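Local coordinates for CbsA (PDB 5XYH), which probably hydrolyses cellulose from its chain ends, releasing cellobiose, as a family 6 cell-wall degrading enzyme of the rice pathogen Xanthomonas oryzae pv. oryzae, at residues A[17-20]-A[21-25]; A[39-42]-A[43-47]; A[72-75]-A[76-79]; A[411-414]-A[415-419]. All coordinates share one frame; numbering follows the deposited sequence.

All four interactions are local, within helices or at a helix end, and they come along the chain in numerical order. Interactions 1 and 2 belong to consecutive helices, 17-27 and 33-42, and their centres are about 9 Å apart. Interaction 4, on helix 411-419 near the C-terminus, packs against both: F414 meets Y19 and V23 of interaction 1 and M39 and V42 of interaction 2. These three thus bring the N-terminal helices and the C-terminal helix together. Interaction 3 lies on helix 69-79, beside the central, mostly parallel sheet, and borders this cluster only through H72, which packs on D18; its centre is about 28 Å from that of interaction 4.

Interaction 1 (A[17-20]-A[21-25]); sequences PDYS and KEVDS
The phenol ring of Y19 lies under the CG2 methyl of V23, one helical turn further on. CG2 stands over one face of the ring, 4.1 Å from the ring centroid and offset toward the rim, a CH-pi contact whose nearest ring atom is CE2. CG lies beside the Y19 carbonyl carbon (chi1 -174°), and the ring projects from the helix with one face within reach of V23 CG2. E22 comes to the same ring differently: its carboxylate plane stands 75° from that of the ring, and OE1 approaches CD1 obliquely at 3.8 Å. These are i,i+3 and i,i+4 neighbours on helix 17-27 of this family 6 catalytic domain, packed against helices 33-42 and 411-419, and the backbone bonds run in step with them. V23 N reaches Y19 O at 2.9 Å and D24 N reaches S20 O at 2.8 Å. The Y19 hydroxyl is hydrogen-bonded to the carbonyl of G363, which fixes the far end of the ring, and F414 of helix 411-419 packs on both Y19 and V23. On another side of the helix D18 OD1 lies 4.5 Å from K21 NZ, beyond a salt bridge; D18 OD2 takes its hydrogen bond from L67 N.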
loop_
_atom_site.group_PDB
_atom_site.type_symbol
_atom_site.label_atom_id
_atom_site.label_comp_id
_atom_site.label_asym_id
_atom_site.label_seq_id
_atom_site.Cartn_x
_atom_site.Cartn_y
_atom_site.Cartn_z
ATOM N N PRO A 17 6.841 -17.751 0.807
ATOM C CA PRO A 17 7.519 -18.494 1.883
ATOM C C PRO A 17 8.447 -17.632 2.713
ATOM O O PRO A 17 8.777 -18.013 3.844
ATOM C CB PRO A 17 8.288 -19.594 1.135
ATOM C CG PRO A 17 8.364 -19.141 -0.271
ATOM C CD PRO A 17 7.153 -18.292 -0.529
ATOM N N ASP A 18 8.870 -16.473 2.205
ATOM C CA ASP A 18 9.680 -15.592 3.040
ATOM C C ASP A 18 8.840 -14.959 4.142
ATOM O O ASP A 18 9.317 -14.777 5.268
ATOM C CB ASP A 18 10.345 -14.522 2.191
ATOM C CG ASP A 18 11.342 -15.097 1.219
ATOM O OD1 ASP A 18 11.976 -16.125 1.557
ATOM O OD2 ASP A 18 11.487 -14.515 0.122
ATOM N N TYR A 19 7.597 -14.582 3.827
ATOM C CA TYR A 19 6.695 -14.102 4.868
ATOM C C TYR A 19 6.378 -15.219 5.858
ATOM O O TYR A 19 6.382 -14.998 7.072
ATOM C CB TYR A 19 5.420 -13.536 4.232
ATOM C CG TYR A 19 4.459 -12.887 5.198
ATOM C CD1 TYR A 19 4.735 -11.642 5.754
ATOM C CD2 TYR A 19 3.268 -13.511 5.549
ATOM C CE1 TYR A 19 3.860 -11.045 6.650
ATOM C CE2 TYR A 19 2.383 -12.919 6.441
ATOM C CZ TYR A 19 2.689 -11.685 6.988
ATOM O OH TYR A 19 1.806 -11.089 7.873
ATOM N N SER A 20 6.120 -16.433 5.352
ATOM C CA SER A 20 5.952 -17.583 6.245
ATOM C C SER A 20 7.147 -17.737 7.183
ATOM O O SER A 20 6.974 -17.953 8.389
ATOM C CB SER A 20 5.734 -18.862 5.430
ATOM O OG SER A 20 4.562 -18.741 4.633
ATOM N N LYS A 21 8.369 -17.609 6.654
ATOM C CA LYS A 21 9.541 -17.795 7.506
ATOM C C LYS A 21 9.638 -16.695 8.557
ATOM O O LYS A 21 9.999 -16.961 9.709
ATOM C CB LYS A 21 10.803 -17.855 6.650
ATOM C CG LYS A 21 12.095 -17.783 7.459
ATOM C CD LYS A 21 13.267 -18.341 6.683
ATOM C CE LYS A 21 13.324 -17.770 5.275
ATOM N NZ LYS A 21 14.498 -18.312 4.530
ATOM N N GLU A 22 9.296 -15.455 8.180
ATOM C CA GLU A 22 9.206 -14.370 9.156
ATOM C C GLU A 22 8.201 -14.705 10.253
ATOM O O GLU A 22 8.499 -14.580 11.446
ATOM C CB GLU A 22 8.817 -13.061 8.456
ATOM C CG GLU A 22 9.924 -12.441 7.593
ATOM C CD GLU A 22 9.497 -11.169 6.872
ATOM O OE1 GLU A 22 8.433 -11.189 6.233
ATOM O OE2 GLU A 22 10.229 -10.155 6.933
ATOM N N VAL A 23 6.989 -15.112 9.862
ATOM C CA VAL A 23 5.958 -15.437 10.841
ATOM C C VAL A 23 6.413 -16.583 11.734
ATOM O O VAL A 23 6.217 -16.549 12.953
ATOM C CB VAL A 23 4.630 -15.754 10.125
ATOM C CG1 VAL A 23 3.621 -16.366 11.080
ATOM C CG2 VAL A 23 4.061 -14.491 9.524
ATOM N N ASP A 24 7.045 -17.606 11.148
ATOM C CA ASP A 24 7.537 -18.725 11.950
ATOM C C ASP A 24 8.505 -18.249 13.029
ATOM O O ASP A 24 8.515 -18.792 14.146
ATOM C CB ASP A 24 8.213 -19.765 11.056
ATOM C CG ASP A 24 7.220 -20.572 10.233
ATOM O OD1 ASP A 24 6.041 -20.680 10.631
ATOM O OD2 ASP A 24 7.631 -21.131 9.202
ATOM N N SER A 25 9.321 -17.233 12.715
ATOM C CA SER A 25 10.265 -16.698 13.695
ATOM C C SER A 25 9.552 -16.105 14.906
ATOM O O SER A 25 10.125 -16.063 16.002
ATOM C CB SER A 25 11.172 -15.647 13.027
ATOM O OG SER A 25 10.567 -14.358 12.988
#

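Interaction 2 (A[39-42]-A[43-47]); sequences MQVV and KSYPT
V41 and Y45 carry the apolar part of this contact, their side chains lying side by side and pointing the same way. The CG1 methyl of V41 is 3.9 Å from CE2 of the Y45 ring and also touches OH, so the valine runs along the outer half of the phenol. W359 meets the Y45 ring edge-to-face. Away from the phenol, the extended K43 side chain passes alongside the last turn: its CG is set between the backbone N and the carbonyl carbon of K43 (chi1 66°), and lies 3.2 Å from Q40 O. From there the chain runs out to NZ, which forms a salt bridge with D24 of helix 17-27.

Among the hydrogen bonds, V41 O is gripped twice by S44. The hydroxyl OG of S44 reaches V41 O in the carbonyl plane, on a lone pair, at a short 2.5 Å, whereas S44 N approaches V41 O from well above that plane at 2.9 Å. The same OG sits 4.2 Å above the plane of the Y45 ring, over its centre. K43 N makes a regular i,i+4 bond to M39 O, at 3.0 Å, and Y45 N reaches V42 O at 3.2 Å.

That i,i+3 bond closes a type I beta turn from V42 to Y45, the means by which helix 33-42 ends and the chain turns off toward strand 49-51 of the central, mostly parallel sheet.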
loop_
_atom_site.group_PDB
_atom_site.type_symbol
_atom_site.label_atom_id
_atom_site.label_comp_id
_atom_site.label_asym_id
_atom_site.label_seq_id
_atom_site.Cartn_x
_atom_site.Cartn_y
_atom_site.Cartn_z
ATOM N N MET A 39 -1.314 -16.993 14.386
ATOM C CA MET A 39 -0.193 -16.677 13.511
ATOM C C MET A 39 -0.069 -17.687 12.374
ATOM O O MET A 39 0.304 -17.316 11.258
ATOM C CB MET A 39 1.101 -16.612 14.330
ATOM C CG MET A 39 1.161 -15.428 15.273
ATOM S SD MET A 39 2.685 -15.525 16.218
ATOM C CE MET A 39 2.686 -13.987 17.147
ATOM N N GLN A 40 -0.378 -18.965 12.636
ATOM C CA GLN A 40 -0.428 -19.959 11.561
ATOM C C GLN A 40 -1.439 -19.561 10.494
ATOM O O GLN A 40 -1.175 -19.690 9.297
ATOM C CB GLN A 40 -0.781 -21.343 12.114
ATOM C CG GLN A 40 0.277 -21.967 13.015
ATOM C CD GLN A 40 -0.251 -23.167 13.836
ATOM O OE1 GLN A 40 -1.306 -23.097 14.484
ATOM N NE2 GLN A 40 0.496 -24.271 13.805
ATOM N N VAL A 41 -2.604 -19.073 10.918
ATOM C CA VAL A 41 -3.625 -18.631 9.974
ATOM C C VAL A 41 -3.139 -17.419 9.191
ATOM O O VAL A 41 -3.319 -17.335 7.968
ATOM C CB VAL A 41 -4.935 -18.326 10.722
ATOM C CG1 VAL A 41 -5.961 -17.722 9.762
ATOM C CG2 VAL A 41 -5.481 -19.585 11.388
ATOM N N VAL A 42 -2.521 -16.463 9.880
ATOM C CA VAL A 42 -2.046 -15.253 9.216
ATOM C C VAL A 42 -1.058 -15.598 8.107
ATOM O O VAL A 42 -1.146 -15.060 6.994
ATOM C CB VAL A 42 -1.446 -14.286 10.255
ATOM C CG1 VAL A 42 -0.597 -13.217 9.586
ATOM C CG2 VAL A 42 -2.566 -13.652 11.071
ATOM N N LYS A 43 -0.133 -16.531 8.363
ATOM C CA LYS A 43 0.808 -16.883 7.306
ATOM C C LYS A 43 0.197 -17.765 6.221
ATOM O O LYS A 43 0.909 -18.123 5.279
ATOM C CB LYS A 43 2.062 -17.558 7.883
ATOM C CG LYS A 43 1.841 -18.899 8.518
ATOM C CD LYS A 43 3.159 -19.610 8.758
ATOM C CE LYS A 43 2.946 -20.932 9.490
ATOM N NZ LYS A 43 4.148 -21.810 9.410
ATOM N N SER A 44 -1.085 -18.133 6.325
ATOM C CA SER A 44 -1.735 -18.858 5.239
ATOM C C SER A 44 -2.261 -17.929 4.149
ATOM O O SER A 44 -2.737 -18.416 3.114
ATOM C CB SER A 44 -2.886 -19.737 5.767
ATOM O OG SER A 44 -4.023 -18.995 6.206
ATOM N N TYR A 45 -2.166 -16.580 4.345
ATOM C CA TYR A 45 -2.759 -15.652 3.397
ATOM C C TYR A 45 -1.715 -15.121 2.424
ATOM O O TYR A 45 -0.550 -14.943 2.787
ATOM C CB TYR A 45 -3.408 -14.478 4.128
ATOM C CG TYR A 45 -4.609 -14.862 4.978
ATOM C CD1 TYR A 45 -5.729 -15.484 4.414
ATOM C CD2 TYR A 45 -4.638 -14.566 6.337
ATOM C CE1 TYR A 45 -6.836 -15.825 5.192
ATOM C CE2 TYR A 45 -5.736 -14.890 7.115
ATOM C CZ TYR A 45 -6.831 -15.529 6.539
ATOM O OH TYR A 45 -7.917 -15.843 7.335
ATOM N N PRO A 46 -2.112 -14.886 1.171
ATOM C CA PRO A 46 -1.194 -14.269 0.204
ATOM C C PRO A 46 -0.770 -12.884 0.660
ATOM O O PRO A 46 -1.582 -12.118 1.179
ATOM C CB PRO A 46 -2.027 -14.185 -1.082
ATOM C CG PRO A 46 -3.106 -15.189 -0.925
ATOM C CD PRO A 46 -3.384 -15.312 0.555
ATOM N N THR A 47 0.506 -12.558 0.428
ATOM C CA THR A 47 1.061 -11.233 0.688
ATOM C C THR A 47 1.870 -10.782 -0.521
ATOM O O THR A 47 2.446 -11.600 -1.237
ATOM C CB THR A 47 1.964 -11.206 1.952
ATOM O OG1 THR A 47 2.958 -12.232 1.852
ATOM C CG2 THR A 47 1.142 -11.419 3.225
#

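Interaction 3 (A[72-75]-A[76-79]); sequences HLNA and ALAQ
The flat amide of Q79 lies beside A75, four residues earlier: NE2 is 4.5 Å from the CB of A75 and 3.9 Å from A75 O. Nearer still is the aliphatic root of this side chain, since Q79 CG is 3.2 Å from A75 O; CG lies beside the backbone N of Q79 itself, with the rest of the chain extended. The amide is bonded elsewhere, its OE1 accepting from V15 N. The second amide, that of N74, brings OD1 to 4.4 Å from L77 CD1, a loose approach; OD1 is satisfied by Y136 and K135. L77 instead folds its CG against L73 O, at 3.4 Å.

Backbone bonds tie the turns together. A76 N reaches H72 O at 2.9 Å, and L77 N bonds L73 O. A78 N to N74 O and Q79 N to A75 O are both weak, the last strongly bent at 125°; Q79 N also bonds A76 O at 3.1 Å, so the weakening accompanies a shift from i,i+4 to i,i+3. The small methyl of A76 touches V88 of the sheet, and L73 packs on helix 113-131. Helix 69-79 is one of the helices in the connection between the adjacent parallel strands 49-51 and 86-92, a beta-alpha-beta crossover of the distorted barrel of family 6 glycoside hydrolases.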
loop_
_atom_site.group_PDB
_atom_site.type_symbol
_atom_site.label_atom_id
_atom_site.label_comp_id
_atom_site.label_asym_id
_atom_site.label_seq_id
_atom_site.Cartn_x
_atom_site.Cartn_y
_atom_site.Cartn_z
ATOM N N HIS A 72 10.249 -16.632 -6.634
ATOM C CA HIS A 72 8.847 -16.381 -6.322
ATOM C C HIS A 72 7.946 -16.970 -7.389
ATOM O O HIS A 72 6.938 -17.610 -7.082
ATOM C CB HIS A 72 8.587 -14.881 -6.213
ATOM C CG HIS A 72 9.142 -14.255 -4.981
ATOM N ND1 HIS A 72 8.725 -14.604 -3.713
ATOM C CD2 HIS A 72 10.050 -13.267 -4.821
ATOM C CE1 HIS A 72 9.366 -13.866 -2.828
ATOM N NE2 HIS A 72 10.178 -13.050 -3.474
ATOM N N LEU A 73 8.287 -16.741 -8.653
ATOM C CA LEU A 73 7.428 -17.210 -9.734
ATOM C C LEU A 73 7.431 -18.731 -9.818
ATOM O O LEU A 73 6.403 -19.340 -10.152
ATOM C CB LEU A 73 7.879 -16.596 -11.054
ATOM C CG LEU A 73 7.749 -15.070 -11.119
ATOM C CD1 LEU A 73 8.559 -14.505 -12.278
ATOM C CD2 LEU A 73 6.282 -14.674 -11.234
ATOM N N ASN A 74 8.578 -19.350 -9.522
ATOM C CA ASN A 74 8.651 -20.806 -9.436
ATOM C C ASN A 74 7.803 -21.335 -8.292
ATOM O O ASN A 74 7.070 -22.318 -8.461
ATOM C CB ASN A 74 10.103 -21.247 -9.269
ATOM C CG ASN A 74 10.920 -21.022 -10.521
ATOM O OD1 ASN A 74 10.366 -20.844 -11.602
ATOM N ND2 ASN A 74 12.247 -21.012 -10.381
ATOM N N ALA A 75 7.890 -20.709 -7.114
ATOM C CA ALA A 75 7.061 -21.165 -6.004
ATOM C C ALA A 75 5.583 -21.022 -6.343
ATOM O O ALA A 75 4.768 -21.890 -5.997
ATOM C CB ALA A 75 7.397 -20.401 -4.724
ATOM N N ALA A 76 5.223 -19.935 -7.035
ATOM C CA ALA A 76 3.831 -19.715 -7.392
ATOM C C ALA A 76 3.314 -20.843 -8.278
ATOM O O ALA A 76 2.176 -21.295 -8.121
ATOM C CB ALA A 76 3.675 -18.361 -8.089
ATOM N N LEU A 77 4.149 -21.316 -9.204
ATOM C CA LEU A 77 3.764 -22.428 -10.073
ATOM C C LEU A 77 3.374 -23.649 -9.251
ATOM O O LEU A 77 2.346 -24.289 -9.515
ATOM C CB LEU A 77 4.918 -22.769 -11.023
ATOM C CG LEU A 77 5.177 -21.781 -12.163
ATOM C CD1 LEU A 77 6.424 -22.159 -12.950
ATOM C CD2 LEU A 77 3.970 -21.690 -13.075
ATOM N N ALA A 78 4.163 -23.946 -8.218
ATOM C CA ALA A 78 3.966 -25.102 -7.360
ATOM C C ALA A 78 2.749 -24.971 -6.458
ATOM O O ALA A 78 2.308 -25.977 -5.889
ATOM C CB ALA A 78 5.215 -25.323 -6.510
ATOM N N GLN A 79 2.197 -23.767 -6.300
ATOM C CA GLN A 79 0.988 -23.605 -5.515
ATOM C C GLN A 79 -0.272 -23.547 -6.366
ATOM O O GLN A 79 -1.371 -23.524 -5.801
ATOM C CB GLN A 79 1.081 -22.342 -4.648
ATOM C CG GLN A 79 2.375 -22.239 -3.849
ATOM C CD GLN A 79 2.451 -20.974 -3.009
ATOM O OE1 GLN A 79 1.473 -20.209 -2.906
ATOM N NE2 GLN A 79 3.611 -20.740 -2.408
#

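Interaction 4 (A[411-414]-A[415-419]); sequences HAHF and VQLVT
Helix 411-419, near the C-terminus, repeats one motif three times: an aromatic ring lies against a branched aliphatic side chain four residues on. V415 CG2 is over one face of the H411 imidazole, 3.9 Å from its centroid and nearest to CE1. L417 CD1 covers a face of the H413 ring in the same way, at 4.0 Å from the centroid. V418 CG2 does so for F414, 17° off the ring normal. In each aromatic residue the torsion sets CG beside the residue's own carbonyl carbon (chi1 -175° for F414), so the ring stands out from the helix and the residue four on sends a methyl back over its face.

Q416 is the other neighbour of H413, its amide plane nearly perpendicular to the imidazole. OE1 of Q416 lies in the ring plane at the edge, and its NE2 is 3.5 Å from H413 CD2. Along the backbone the i,i+4 bonds are regular, with L417 N at 2.8 Å from H413 O. One turn later V415 O is held from opposite faces of its carbonyl plane by T419 N and T419 OG1. The distance from T419 OG1 to V415 O is 2.7 Å.

H413 NE2 and Q416 NE2 both reach the carbonyl of Q337, and Q416 NE2 also donates to A340 O, so the amide grips two carbonyls of the loop. A carbonyl can only accept, so H413 probably carries a proton on NE2, and the two side chains together join the helix to that loop.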
loop_
_atom_site.group_PDB
_atom_site.type_symbol
_atom_site.label_atom_id
_atom_site.label_comp_id
_atom_site.label_asym_id
_atom_site.label_seq_id
_atom_site.Cartn_x
_atom_site.Cartn_y
_atom_site.Cartn_z
ATOM N N HIS A 411 8.921 -8.076 15.415
ATOM C CA HIS A 411 8.142 -9.013 16.225
ATOM C C HIS A 411 7.095 -8.310 17.088
ATOM O O HIS A 411 5.942 -8.757 17.157
ATOM C CB HIS A 411 9.087 -9.849 17.094
ATOM C CG HIS A 411 8.381 -10.773 18.035
ATOM N ND1 HIS A 411 7.689 -11.886 17.605
ATOM C CD2 HIS A 411 8.264 -10.754 19.384
ATOM C CE1 HIS A 411 7.167 -12.506 18.647
ATOM N NE2 HIS A 411 7.507 -11.846 19.739
ATOM N N ALA A 412 7.460 -7.199 17.740
ATOM C CA ALA A 412 6.503 -6.541 18.628
ATOM C C ALA A 412 5.307 -5.982 17.856
ATOM O O ALA A 412 4.163 -6.111 18.305
ATOM C CB ALA A 412 7.185 -5.438 19.432
ATOM N N HIS A 413 5.545 -5.363 16.696
ATOM C CA HIS A 413 4.425 -4.899 15.867
ATOM C C HIS A 413 3.564 -6.063 15.392
ATOM O O HIS A 413 2.336 -5.934 15.258
ATOM C CB HIS A 413 4.943 -4.117 14.664
ATOM C CG HIS A 413 3.968 -3.116 14.129
ATOM N ND1 HIS A 413 3.845 -2.842 12.785
ATOM C CD2 HIS A 413 3.085 -2.307 14.760
ATOM C CE1 HIS A 413 2.922 -1.914 12.607
ATOM N NE2 HIS A 413 2.450 -1.563 13.791
ATOM N N PHE A 414 4.196 -7.197 15.092
ATOM C CA PHE A 414 3.456 -8.342 14.578
ATOM C C PHE A 414 2.467 -8.861 15.611
ATOM O O PHE A 414 1.277 -9.018 15.322
ATOM C CB PHE A 414 4.411 -9.454 14.166
ATOM C CG PHE A 414 3.726 -10.618 13.522
ATOM C CD1 PHE A 414 2.987 -10.443 12.360
ATOM C CD2 PHE A 414 3.826 -11.893 14.070
ATOM C CE1 PHE A 414 2.351 -11.528 11.738
ATOM C CE2 PHE A 414 3.184 -12.985 13.460
ATOM C CZ PHE A 414 2.450 -12.800 12.298
ATOM N N VAL A 415 2.957 -9.149 16.821
ATOM C CA VAL A 415 2.088 -9.605 17.899
ATOM C C VAL A 415 0.936 -8.638 18.101
ATOM O O VAL A 415 -0.223 -9.045 18.257
ATOM C CB VAL A 415 2.904 -9.774 19.191
ATOM C CG1 VAL A 415 1.963 -10.018 20.384
ATOM C CG2 VAL A 415 3.950 -10.888 19.017
ATOM N N GLN A 416 1.233 -7.337 18.093
ATOM C CA GLN A 416 0.187 -6.333 18.251
ATOM C C GLN A 416 -0.827 -6.412 17.104
ATOM O O GLN A 416 -2.042 -6.431 17.332
ATOM C CB GLN A 416 0.823 -4.939 18.342
ATOM C CG GLN A 416 -0.153 -3.778 18.211
ATOM C CD GLN A 416 0.508 -2.491 17.676
ATOM O OE1 GLN A 416 1.426 -1.942 18.293
ATOM N NE2 GLN A 416 0.042 -2.023 16.521
ATOM N N LEU A 417 -0.337 -6.502 15.862
ATOM C CA LEU A 417 -1.229 -6.544 14.704
ATOM C C LEU A 417 -2.161 -7.751 14.739
ATOM O O LEU A 417 -3.350 -7.634 14.404
ATOM C CB LEU A 417 -0.407 -6.552 13.418
ATOM C CG LEU A 417 0.219 -5.205 13.053
ATOM C CD1 LEU A 417 1.282 -5.431 11.986
ATOM C CD2 LEU A 417 -0.859 -4.247 12.555
ATOM N N VAL A 418 -1.638 -8.924 15.116
ATOM C CA VAL A 418 -2.472 -10.123 15.208
ATOM C C VAL A 418 -3.490 -9.986 16.335
ATOM O O VAL A 418 -4.680 -10.284 16.160
ATOM C CB VAL A 418 -1.591 -11.367 15.407
ATOM C CG1 VAL A 418 -2.440 -12.589 15.709
ATOM C CG2 VAL A 418 -0.740 -11.590 14.185
ATOM N N THR A 419 -3.032 -9.536 17.509
ATOM C CA THR A 419 -3.911 -9.375 18.661
ATOM C C THR A 419 -5.060 -8.426 18.359
ATOM O O THR A 419 -6.186 -8.627 18.829
ATOM C CB THR A 419 -3.091 -8.867 19.851
ATOM O OG1 THR A 419 -2.019 -9.780 20.099
ATOM C CG2 THR A 419 -3.946 -8.730 21.110
#